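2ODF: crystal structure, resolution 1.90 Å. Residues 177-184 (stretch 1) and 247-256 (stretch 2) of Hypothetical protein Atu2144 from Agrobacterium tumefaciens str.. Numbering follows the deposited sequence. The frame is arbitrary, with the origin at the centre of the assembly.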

# COMPACT_ATOMS: atom_id res chain seq x y z
N SER A 177 -7.09 -25.43 8.18
CA SER A 177 -7.05 -25.80 9.61
C SER A 177 -6.06 -26.90 10.00
O SER A 177 -6.11 -27.38 11.12
N ARG A 178 -5.20 -27.31 9.07
CA ARG A 178 -4.44 -28.54 9.26
C ARG A 178 -3.53 -28.46 10.49
O ARG A 178 -3.60 -29.31 11.37
N LEU A 179 -2.66 -27.47 10.54
CA LEU A 179 -1.78 -27.32 11.71
C LEU A 179 -2.57 -27.03 12.97
O LEU A 179 -2.29 -27.60 14.02
N ALA A 180 -3.57 -26.17 12.87
CA ALA A 180 -4.38 -25.81 14.02
C ALA A 180 -5.03 -27.06 14.62
O ALA A 180 -5.02 -27.25 15.84
N ASP A 181 -5.65 -27.87 13.77
CA ASP A 181 -6.32 -29.10 14.18
C ASP A 181 -5.35 -30.02 14.92
O ASP A 181 -5.70 -30.58 15.95
N ALA A 182 -4.16 -30.19 14.37
CA ALA A 182 -3.12 -31.01 14.97
C ALA A 182 -2.73 -30.47 16.36
O ALA A 182 -2.57 -31.24 17.30
N MET A 183 -2.57 -29.15 16.48
CA MET A 183 -2.20 -28.52 17.75
C MET A 183 -3.34 -28.58 18.78
O MET A 183 -3.11 -28.82 19.98
N LEU A 184 -4.57 -28.38 18.32
CA LEU A 184 -5.67 -28.42 19.24
C LEU A 184 -5.87 -29.86 19.78
O LEU A 184 -6.20 -30.05 20.95
N LEU A 247 4.23 -28.65 21.91
CA LEU A 247 2.95 -28.76 21.22
C LEU A 247 3.03 -28.70 19.70
O LEU A 247 2.52 -29.58 18.99
N MET A 248 3.68 -27.65 19.18
CA MET A 248 3.76 -27.49 17.74
C MET A 248 4.74 -28.48 17.11
O MET A 248 4.46 -29.00 16.04
N GLY A 249 5.85 -28.80 17.77
CA GLY A 249 6.75 -29.83 17.26
C GLY A 249 6.08 -31.19 17.10
O GLY A 249 6.21 -31.84 16.07
N LYS A 250 5.36 -31.62 18.14
CA LYS A 250 4.62 -32.88 18.07
C LYS A 250 3.55 -32.82 17.00
O LYS A 250 3.36 -33.81 16.26
N ALA A 251 2.88 -31.67 16.88
CA ALA A 251 1.82 -31.47 15.90
C ALA A 251 2.36 -31.67 14.50
O ALA A 251 1.75 -32.36 13.68
N LEU A 252 3.51 -31.06 14.22
CA LEU A 252 4.10 -31.12 12.89
C LEU A 252 4.53 -32.54 12.56
O LEU A 252 4.38 -32.99 11.42
N SER A 253 5.02 -33.25 13.57
CA SER A 253 5.39 -34.65 13.39
C SER A 253 4.19 -35.54 13.09
O SER A 253 4.30 -36.45 12.28
N SER A 254 3.07 -35.30 13.75
CA SER A 254 1.87 -36.07 13.45
C SER A 254 1.40 -35.85 12.03
O SER A 254 0.89 -36.78 11.42
N ILE A 255 1.53 -34.62 11.51
CA ILE A 255 1.00 -34.28 10.19
C ILE A 255 1.82 -34.90 9.09
O ILE A 255 1.30 -35.23 8.03
N GLU A 256 3.12 -35.06 9.32
CA GLU A 256 3.97 -35.62 8.29
C GLU A 256 3.81 -37.15 8.18
O GLU A 256 4.23 -37.75 7.17

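The two stretches pack as a pair of helices, residues 178-184 against residues 247-256, with their N-to-C directions 117° apart and their axes 8.5 Å apart at closest approach. Together they bury 430 Å² of surface. The backbones come closest where two alanines meet: the CA atoms of Ala182 and Ala251 are 5.0 Å apart. Both CA-to-CB bonds point toward the opposing helix, and with only a methyl group on each side, CB of Ala182 lies 3.8 Å from CB of Ala251, in direct van der Waals contact.

Around this small-residue contact the interface is built from longer apolar side chains. Leu179 acts as a knob in a hole formed by Met248, Ala251, Leu252 and Ile255. Its CA-to-CB bond runs sideways, but its chi1 t, chi2 p conformation brings the end of the chain nearer the second helix. There CD1 of Leu179 lies 4.0 Å from CB of Ala251, 3.8 Å from CD2 of Leu252 and 4.1 Å from CD1 of Ile255, while CD2 of Leu179 approaches SD of Met248 at 4.2 Å. Leu252, with chi1 m and chi2 t, likewise starts sideways and reaches inward at its end.

Met183 has the largest area covered by the other stretch of any residue here. Its CA-to-CB bond points sideways, and its side chain is m, t and p through chi1 to chi3; it meets the second helix through both CG and CE. CG of Met183 is 3.7 Å from CB of Ala251, and CE of Met183 is 3.7 Å from CB of Met248 and 4.0 Å from CD2 of Leu247. Met248 adopts t, t and p, and Leu247 adopts t and p; the latter combination again carries the end of a sideways-starting leucine closer to its neighbour.

Ile255 points toward the first helix in the m, t rotamer, extending CD1 to within 3.8 Å of CB of Ala182. The same methyl also packs against main chain, with CD1 of Ile255 lying 3.8 Å from both CA of Leu179 and O of Arg178. A similar side-chain-to-backbone contact occurs at Leu247, whose CD1 is 3.5 Å from O of Met183. These are packing contacts, since a methyl carbon offers no conventional donor to the carbonyl oxygen.

No hydrogen bond links the two stretches; the recorded side-chain hydrogen bonds lie within the first stretch or reach outside the pair. In the first stretch, OG of Ser177, with chi1 p, donates to OD2 of Asp181 at 2.8 Å; Asp181 is in the m rotamer and its OD1 is bonded elsewhere in the structure. Although Ser177 occupies the N-cap position, its side chain makes no capping bond. Arg178 points its CA-to-CB bond toward the second helix, yet the nearest approach of its side chain is CB of Arg178 to CD1 of Ile255, 4.8 Å, and NE and NH2 are hydrogen-bonded just outside the stretches. The end of Lys250 leads away from the first helix, and the side-chain contacts across the pair are apolar.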

# COMPACT_ATOMS: atom_id res chain seq x y z
CB SER A 177 -8.46 -26.25 10.05
OG SER A 177 -8.80 -27.47 9.40
CB ARG A 178 -3.60 -28.89 8.01
CG ARG A 178 -4.39 -29.27 6.76
CD ARG A 178 -3.47 -29.39 5.54
NE ARG A 178 -2.90 -28.08 5.17
CZ ARG A 178 -1.86 -27.90 4.38
NH1 ARG A 178 -1.21 -28.92 3.85
NH2 ARG A 178 -1.42 -26.67 4.14
CB LEU A 179 -0.72 -26.24 11.49
CG LEU A 179 0.33 -26.05 12.61
CD1 LEU A 179 0.94 -27.35 13.11
CD2 LEU A 179 1.43 -25.06 12.13
CB ALA A 180 -5.48 -24.78 13.62
CB ASP A 181 -6.87 -29.87 12.97
CG ASP A 181 -8.10 -29.21 12.33
OD1 ASP A 181 -8.72 -28.32 12.96
OD2 ASP A 181 -8.45 -29.58 11.17
CB ALA A 182 -1.89 -31.08 14.07
CB MET A 183 -1.77 -27.06 17.52
CG MET A 183 -0.40 -26.89 16.88
SD MET A 183 0.19 -25.19 16.54
CE MET A 183 0.67 -24.66 18.21
CB LEU A 184 -6.93 -27.89 18.57
CG LEU A 184 -6.89 -26.36 18.48
CD1 LEU A 184 -7.80 -25.85 17.35
CD2 LEU A 184 -7.22 -25.72 19.84
CB LEU A 247 1.99 -27.66 21.71
CG LEU A 247 0.53 -27.70 21.24
CD1 LEU A 247 -0.15 -28.96 21.77
CD2 LEU A 247 -0.25 -26.45 21.68
CB MET A 248 4.05 -26.03 17.34
CG MET A 248 3.94 -25.76 15.79
SD MET A 248 3.91 -23.96 15.39
CE MET A 248 5.35 -23.42 16.23
CB LYS A 250 3.99 -33.22 19.42
CG LYS A 250 5.02 -33.67 20.45
CD LYS A 250 4.37 -34.38 21.63
CE LYS A 250 4.07 -35.85 21.33
NZ LYS A 250 2.80 -36.27 21.98
CB ALA A 251 1.20 -30.06 16.03
CB LEU A 252 5.29 -30.16 12.77
CG LEU A 252 4.90 -28.67 12.70
CD1 LEU A 252 6.10 -27.80 12.95
CD2 LEU A 252 4.23 -28.31 11.39
CB SER A 253 6.16 -35.19 14.60
OG SER A 253 7.41 -34.55 14.71
CB SER A 254 0.73 -35.70 14.38
OG SER A 254 1.15 -35.92 15.70
CB ILE A 255 0.98 -32.76 9.95
CG1 ILE A 255 -0.10 -32.10 10.78
CG2 ILE A 255 0.72 -32.44 8.46
CD1 ILE A 255 -0.02 -30.57 10.76
CB GLU A 256 5.43 -35.20 8.48
CG GLU A 256 6.06 -35.67 9.73
CD GLU A 256 7.32 -34.89 10.10
OE1 GLU A 256 7.30 -33.64 9.98
OE2 GLU A 256 8.30 -35.54 10.52